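Local coordinates for CrmK (Actinoalloteichus sp. WH1-2216-6, PDB 5I1V), which is a flavoenzyme oxidase with covalently bound FAD that takes part in recycling a shunt product of caerulomycin biosynthesis, at residues 252-255 with 260-263; 337-342 with 412-417. One frame throughout, in Å; residues are numbered along the deposited sequence.

Contact 1: residues 252-255 with 260-263; sequences LRNC and PNIG
N254 and N261 meet amide to amide: ND2 of N261 gives a hydrogen bond to OD1 of N254 at 3.0 Å, nearly straight at 174°. The two ends of this bond differ. The acceptor lies in the amide plane of N261, whereas the donor stands well above the carbonyl plane of N254, and the two amide planes are 76° apart. CB of N261 comes in beside the same oxygen, 3.6 Å from OD1 of N254. This oxygen also bonds to S259 OG, a hydroxyl that in turn joins N261 N, while N254 ND2 is engaged by the carbonyl of W250 and N261 OD1 by R294. These bonds fix the turn of both amides where helix 237-253 gives way to the connection leading into strand 265-271, a helix-loop-strand link in the domain built on the eight-stranded antiparallel sheet, which in this family probably faces the substrate. An alanine in place of N254 would probably leave the N261 amide N-H without its mate and W250 O without this donor. I262 adds a van der Waals contact. With CG1 anti to the backbone N (chi1 -167°), it lays CD1 against the N254-C255 backbone, 3.6 Å from N254 O and 3.8 Å from C255 C.

Contact 2: residues 337-342 with 412-417; sequences GVRRKV and DEDEEH
R339 grips D414 side-on through two nitrogens, one to each carboxylate oxygen. NE of R339 bonds to OD1 of D414 at 2.8 Å, and NH2 of R339 reaches OD2 of D414 at the same 2.8 Å. Both oxygens offer their syn lone pairs, and the guanidinium and carboxylate planes lie 16° apart, so this is a nearly coplanar bidentate salt bridge. The fit is not perfectly flat: OD1 is tilted somewhat from the guanidinium plane, while OD2 lies in it, and both bonds are moderately bent. The arginine chain bends at chi3 (79°), turning the NE edge of its head towards the carboxylate. OD1 of D414 accepts a further bond from W408 NE1, so three N-H donors hold the carboxylate, two of them on OD1.

This ion pair is the close part of the interface; the backbones stay apart, with the nearest CA atoms, those of R339 and D414, 8.2 Å from each other. The outer side is looser: D412 and E415 lie exposed on the surface of the assembly and make no contact with 337-342. Within the helical segment, H417 NE2 donates to E413 OE1 at 3.0 Å; OE1 lies at the ring edge in the imidazole plane and accepts through its anti lone pair, and Y368 OH bonds to ND1 on the ring's other nitrogen.

The salt bridge thus ties the start of strand 339-347 to the first turn of helix 414-428, which lies against the eight-stranded antiparallel sheet. R339 also pairs by backbone with W408 on neighbouring strand 400-408, and further along, K341 packs on L418 and I421 of the same helix before its NZ goes on to salt bridges with D451 and E67.

Contact 1 closes before contact 2 opens along the chain; their centres are 36 Å apart, their nearest atoms about 21 Å, and they do not touch. What they share is the eight-stranded antiparallel sheet: 260-263 leads into its strand 265-271, and 337-342 contains the start of its strand 339-347, with 374-379 and 400-408 lying between these two in the sheet order. Contact 1 closes the short connection between helix 237-253 and strand 265-271, whereas contact 2 ties helix 414-428 to strand 339-347 across 70 residues. The R339 side chain is about 13 Å from the bound FAD, and neither contact includes a FAD-binding residue.

Contact 1: residues 252-255 with 260-263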
ATOM      1  N   LEU A 252      14.694 -15.919 -24.321  1.00 24.92           N
ATOM      2  CA  LEU A 252      16.097 -16.246 -24.539  1.00 28.69           C
ATOM      3  C   LEU A 252      16.676 -15.760 -25.867  1.00 29.52           C
ATOM      4  O   LEU A 252      17.888 -15.686 -26.019  1.00 31.46           O
ATOM      5  CB  LEU A 252      16.363 -17.719 -24.344  1.00 30.77           C
ATOM      6  CG  LEU A 252      16.112 -18.188 -22.910  1.00 32.61           C
ATOM      7  CD1 LEU A 252      15.798 -19.672 -22.941  1.00 36.13           C
ATOM      8  CD2 LEU A 252      17.263 -17.869 -21.976  1.00 34.69           C
ATOM      9  N   ARG A 253      15.818 -15.365 -26.794  1.00 31.93           N
ATOM     10  CA  ARG A 253      16.255 -14.643 -27.994  1.00 31.57           C
ATOM     11  C   ARG A 253      16.296 -13.151 -27.786  1.00 29.64           C
ATOM     12  O   ARG A 253      16.795 -12.438 -28.648  1.00 28.20           O
ATOM     13  CB  ARG A 253      15.315 -14.925 -29.176  1.00 34.79           C
ATOM     14  CG  ARG A 253      15.606 -16.245 -29.856  1.00 38.75           C
ATOM     15  CD  ARG A 253      14.385 -16.813 -30.576  1.00 41.10           C
ATOM     16  NE  ARG A 253      13.485 -15.767 -31.040  1.00 41.79           N
ATOM     17  CZ  ARG A 253      12.153 -15.825 -30.979  1.00 44.80           C
ATOM     18  NH1 ARG A 253      11.520 -16.887 -30.487  1.00 44.83           N
ATOM     19  NH2 ARG A 253      11.445 -14.789 -31.414  1.00 47.94           N
ATOM     20  N   ASN A 254      15.792 -12.666 -26.662  1.00 26.74           N
ATOM     21  CA  ASN A 254      15.596 -11.232 -26.486  1.00 24.76           C
ATOM     22  C   ASN A 254      16.110 -10.689 -25.134  1.00 26.96           C
ATOM     23  O   ASN A 254      15.512  -9.732 -24.580  1.00 29.16           O
ATOM     24  CB  ASN A 254      14.122 -10.908 -26.666  1.00 25.45           C
ATOM     25  CG  ASN A 254      13.704 -10.900 -28.138  1.00 26.66           C
ATOM     26  OD1 ASN A 254      14.174 -10.072 -28.900  1.00 25.92           O
ATOM     27  ND2 ASN A 254      12.871 -11.838 -28.533  1.00 26.10           N
ATOM     28  N   CYS A 255      17.189 -11.265 -24.621  1.00 24.57           N
ATOM     29  CA  CYS A 255      17.626 -10.973 -23.253  1.00 27.69           C
ATOM     30  C   CYS A 255      18.930 -10.180 -23.194  1.00 30.80           C
ATOM     31  O   CYS A 255      19.479  -9.997 -22.089  1.00 29.13           O
ATOM     32  CB  CYS A 255      17.727 -12.252 -22.416  1.00 28.62           C
ATOM     33  SG  CYS A 255      18.957 -13.393 -23.079  1.00 34.92           S
ATOM     34  N   PRO A 260      16.259  -5.426 -30.185  1.00 31.93           N
ATOM     35  CA  PRO A 260      15.263  -4.357 -30.316  1.00 31.60           C
ATOM     36  C   PRO A 260      13.999  -4.547 -29.451  1.00 28.15           C
ATOM     37  O   PRO A 260      13.157  -3.626 -29.357  1.00 26.61           O
ATOM     38  CB  PRO A 260      14.915  -4.389 -31.811  1.00 32.94           C
ATOM     39  CG  PRO A 260      15.141  -5.824 -32.207  1.00 34.90           C
ATOM     40  CD  PRO A 260      16.339  -6.259 -31.413  1.00 33.73           C
ATOM     41  N   ASN A 261      13.866  -5.709 -28.816  1.00 27.15           N
ATOM     42  CA  ASN A 261      12.821  -5.918 -27.842  1.00 25.37           C
ATOM     43  C   ASN A 261      13.303  -5.853 -26.359  1.00 25.09           C
ATOM     44  O   ASN A 261      12.549  -6.225 -25.459  1.00 22.77           O
ATOM     45  CB  ASN A 261      12.119  -7.240 -28.096  1.00 26.22           C
ATOM     46  CG  ASN A 261      11.621  -7.363 -29.527  1.00 28.53           C
ATOM     47  OD1 ASN A 261      10.783  -6.581 -29.955  1.00 28.71           O
ATOM     48  ND2 ASN A 261      12.162  -8.323 -30.276  1.00 27.34           N
ATOM     49  N   ILE A 262      14.490  -5.305 -26.083  1.00 23.77           N
ATOM     50  CA  ILE A 262      15.007  -5.388 -24.711  1.00 24.69           C
ATOM     51  C   ILE A 262      14.153  -4.609 -23.734  1.00 24.96           C
ATOM     52  O   ILE A 262      14.094  -4.959 -22.545  1.00 25.48           O
ATOM     53  CB  ILE A 262      16.503  -5.024 -24.608  1.00 25.25           C
ATOM     54  CG1 ILE A 262      17.074  -5.423 -23.229  1.00 26.14           C
ATOM     55  CG2 ILE A 262      16.741  -3.542 -24.958  1.00 28.15           C
ATOM     56  CD1 ILE A 262      16.954  -6.894 -22.873  1.00 28.99           C
ATOM     57  N   GLY A 263      13.459  -3.600 -24.242  1.00 23.98           N
ATOM     58  CA  GLY A 263      12.604  -2.759 -23.441  1.00 25.66           C
ATOM     59  C   GLY A 263      11.321  -3.433 -23.021  1.00 25.04           C
ATOM     60  O   GLY A 263      10.667  -2.972 -22.095  1.00 25.07           O
TER

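Contact 2: residues 337-342 with 412-417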
ATOM      1  N   GLY A 337      -1.129 -11.077   7.804  1.00 26.53           N
ATOM      2  CA  GLY A 337      -1.487 -12.297   8.529  1.00 26.07           C
ATOM      3  C   GLY A 337      -1.304 -13.539   7.686  1.00 25.90           C
ATOM      4  O   GLY A 337      -2.022 -14.542   7.877  1.00 25.60           O
ATOM      5  N   VAL A 338      -0.345 -13.493   6.770  1.00 23.05           N
ATOM      6  CA  VAL A 338      -0.171 -14.570   5.785  1.00 24.87           C
ATOM      7  C   VAL A 338       1.068 -15.406   6.033  1.00 24.55           C
ATOM      8  O   VAL A 338       2.164 -14.868   6.292  1.00 22.92           O
ATOM      9  CB  VAL A 338      -0.085 -13.970   4.366  1.00 24.85           C
ATOM     10  CG1 VAL A 338       0.125 -15.053   3.320  1.00 26.82           C
ATOM     11  CG2 VAL A 338      -1.350 -13.188   4.083  1.00 26.06           C
ATOM     12  N   ARG A 339       0.906 -16.712   5.919  1.00 23.77           N
ATOM     13  CA  ARG A 339       2.009 -17.667   6.057  1.00 22.66           C
ATOM     14  C   ARG A 339       2.525 -17.981   4.650  1.00 24.50           C
ATOM     15  O   ARG A 339       1.731 -18.073   3.705  1.00 24.28           O
ATOM     16  CB  ARG A 339       1.537 -18.904   6.802  1.00 23.83           C
ATOM     17  CG  ARG A 339       0.962 -18.629   8.178  1.00 24.54           C
ATOM     18  CD  ARG A 339       0.311 -19.852   8.822  1.00 25.69           C
ATOM     19  NE  ARG A 339       1.278 -20.784   9.407  1.00 26.69           N
ATOM     20  CZ  ARG A 339       1.836 -20.646  10.613  1.00 28.97           C
ATOM     21  NH1 ARG A 339       1.557 -19.607  11.388  1.00 30.50           N
ATOM     22  NH2 ARG A 339       2.728 -21.529  11.033  1.00 30.67           N
ATOM     23  N   ARG A 340       3.832 -18.113   4.489  1.00 22.78           N
ATOM     24  CA  ARG A 340       4.439 -18.217   3.142  1.00 24.69           C
ATOM     25  C   ARG A 340       5.632 -19.095   3.096  1.00 23.96           C
ATOM     26  O   ARG A 340       6.357 -19.227   4.090  1.00 26.80           O
ATOM     27  CB  ARG A 340       4.943 -16.853   2.625  1.00 26.19           C
ATOM     28  CG  ARG A 340       4.042 -15.682   2.899  1.00 30.81           C
ATOM     29  CD  ARG A 340       4.712 -14.361   2.524  1.00 32.92           C
ATOM     30  NE  ARG A 340       3.801 -13.250   2.826  1.00 35.07           N
ATOM     31  CZ  ARG A 340       2.796 -12.879   2.040  1.00 38.04           C
ATOM     32  NH1 ARG A 340       1.993 -11.890   2.416  1.00 39.76           N
ATOM     33  NH2 ARG A 340       2.575 -13.511   0.885  1.00 35.86           N
ATOM     34  N   LYS A 341       5.906 -19.633   1.905  1.00 23.38           N
ATOM     35  CA  LYS A 341       7.161 -20.252   1.599  1.00 23.18           C
ATOM     36  C   LYS A 341       7.543 -19.845   0.154  1.00 24.12           C
ATOM     37  O   LYS A 341       6.714 -19.890  -0.765  1.00 22.52           O
ATOM     38  CB  LYS A 341       7.046 -21.759   1.735  1.00 26.43           C
ATOM     39  CG  LYS A 341       8.279 -22.575   1.381  1.00 25.83           C
ATOM     40  CD  LYS A 341       9.402 -22.431   2.371  1.00 29.49           C
ATOM     41  CE  LYS A 341      10.632 -23.242   1.965  1.00 33.14           C
ATOM     42  NZ  LYS A 341      11.912 -22.633   2.465  1.00 32.85           N
ATOM     43  N   VAL A 342       8.787 -19.423  -0.045  1.00 22.85           N
ATOM     44  CA  VAL A 342       9.248 -19.010  -1.385  1.00 23.62           C
ATOM     45  C   VAL A 342      10.484 -19.808  -1.766  1.00 22.94           C
ATOM     46  O   VAL A 342      11.230 -20.285  -0.911  1.00 23.17           O
ATOM     47  CB  VAL A 342       9.557 -17.513  -1.510  1.00 27.20           C
ATOM     48  CG1 VAL A 342       8.296 -16.675  -1.299  1.00 27.66           C
ATOM     49  CG2 VAL A 342      10.714 -17.139  -0.562  1.00 28.24           C
ATOM     50  N   ASP A 412      -2.707 -25.060  10.591  1.00 37.67           N
ATOM     51  CA  ASP A 412      -2.984 -26.480  10.354  1.00 41.94           C
ATOM     52  C   ASP A 412      -2.636 -26.926   8.954  1.00 42.08           C
ATOM     53  O   ASP A 412      -2.423 -28.116   8.738  1.00 42.54           O
ATOM     54  CB  ASP A 412      -4.459 -26.808  10.586  1.00 46.84           C
ATOM     55  CG  ASP A 412      -4.871 -26.691  12.049  1.00 53.13           C
ATOM     56  OD1 ASP A 412      -3.978 -26.677  12.935  1.00 58.02           O
ATOM     57  OD2 ASP A 412      -6.098 -26.618  12.307  1.00 57.74           O
ATOM     58  N   GLU A 413      -2.571 -26.000   7.991  1.00 38.95           N
ATOM     59  CA  GLU A 413      -2.270 -26.401   6.619  1.00 38.24           C
ATOM     60  C   GLU A 413      -0.785 -26.373   6.275  1.00 36.10           C
ATOM     61  O   GLU A 413      -0.422 -26.714   5.157  1.00 36.11           O
ATOM     62  CB  GLU A 413      -3.079 -25.561   5.626  1.00 39.91           C
ATOM     63  CG  GLU A 413      -4.583 -25.796   5.711  1.00 42.49           C
ATOM     64  CD  GLU A 413      -5.405 -24.800   4.898  1.00 48.03           C
ATOM     65  OE1 GLU A 413      -4.875 -24.121   3.974  1.00 49.36           O
ATOM     66  OE2 GLU A 413      -6.613 -24.696   5.181  1.00 56.31           O
ATOM     67  N   ASP A 414       0.077 -25.982   7.216  1.00 33.43           N
ATOM     68  CA  ASP A 414       1.495 -25.807   6.905  1.00 32.30           C
ATOM     69  C   ASP A 414       2.061 -27.003   6.154  1.00 35.53           C
ATOM     70  O   ASP A 414       2.704 -26.844   5.110  1.00 30.94           O
ATOM     71  CB  ASP A 414       2.321 -25.601   8.171  1.00 31.43           C
ATOM     72  CG  ASP A 414       2.161 -24.217   8.780  1.00 31.95           C
ATOM     73  OD1 ASP A 414       1.322 -23.404   8.343  1.00 27.75           O
ATOM     74  OD2 ASP A 414       2.905 -23.965   9.750  1.00 33.78           O
ATOM     75  N   GLU A 415       1.841 -28.206   6.695  1.00 34.90           N
ATOM     76  CA  GLU A 415       2.454 -29.405   6.131  1.00 39.06           C
ATOM     77  C   GLU A 415       2.130 -29.610   4.655  1.00 35.00           C
ATOM     78  O   GLU A 415       2.995 -30.005   3.929  1.00 33.36           O
ATOM     79  CB  GLU A 415       2.100 -30.679   6.935  1.00 44.73           C
ATOM     80  CG  GLU A 415       3.055 -30.942   8.107  1.00 55.04           C
ATOM     81  CD  GLU A 415       2.847 -32.314   8.774  1.00 66.39           C
ATOM     82  OE1 GLU A 415       1.731 -32.886   8.646  1.00 71.06           O
ATOM     83  OE2 GLU A 415       3.800 -32.822   9.431  1.00 69.88           O
ATOM     84  N   GLU A 416       0.920 -29.301   4.213  1.00 35.92           N
ATOM     85  CA  GLU A 416       0.522 -29.665   2.851  1.00 37.63           C
ATOM     86  C   GLU A 416       1.023 -28.612   1.852  1.00 34.86           C
ATOM     87  O   GLU A 416       1.479 -28.959   0.759  1.00 33.04           O
ATOM     88  CB  GLU A 416      -0.985 -29.900   2.761  1.00 42.36           C
ATOM     89  CG  GLU A 416      -1.844 -28.687   2.454  1.00 48.83           C
ATOM     90  CD  GLU A 416      -3.300 -28.848   2.900  1.00 56.14           C
ATOM     91  OE1 GLU A 416      -3.545 -29.100   4.110  1.00 60.65           O
ATOM     92  OE2 GLU A 416      -4.206 -28.690   2.050  1.00 62.63           O
ATOM     93  N   HIS A 417       0.986 -27.343   2.248  1.00 32.48           N
ATOM     94  CA  HIS A 417       1.604 -26.280   1.435  1.00 29.87           C
ATOM     95  C   HIS A 417       3.101 -26.420   1.330  1.00 27.89           C
ATOM     96  O   HIS A 417       3.636 -26.258   0.263  1.00 29.84           O
ATOM     97  CB  HIS A 417       1.242 -24.924   1.963  1.00 29.10           C
ATOM     98  CG  HIS A 417      -0.221 -24.693   1.972  1.00 31.94           C
ATOM     99  ND1 HIS A 417      -0.991 -24.860   0.848  1.00 33.44           N
ATOM    100  CD2 HIS A 417      -1.071 -24.410   2.978  1.00 31.18           C
ATOM    101  CE1 HIS A 417      -2.258 -24.645   1.150  1.00 35.23           C
ATOM    102  NE2 HIS A 417      -2.331 -24.349   2.437  1.00 34.62           N
TER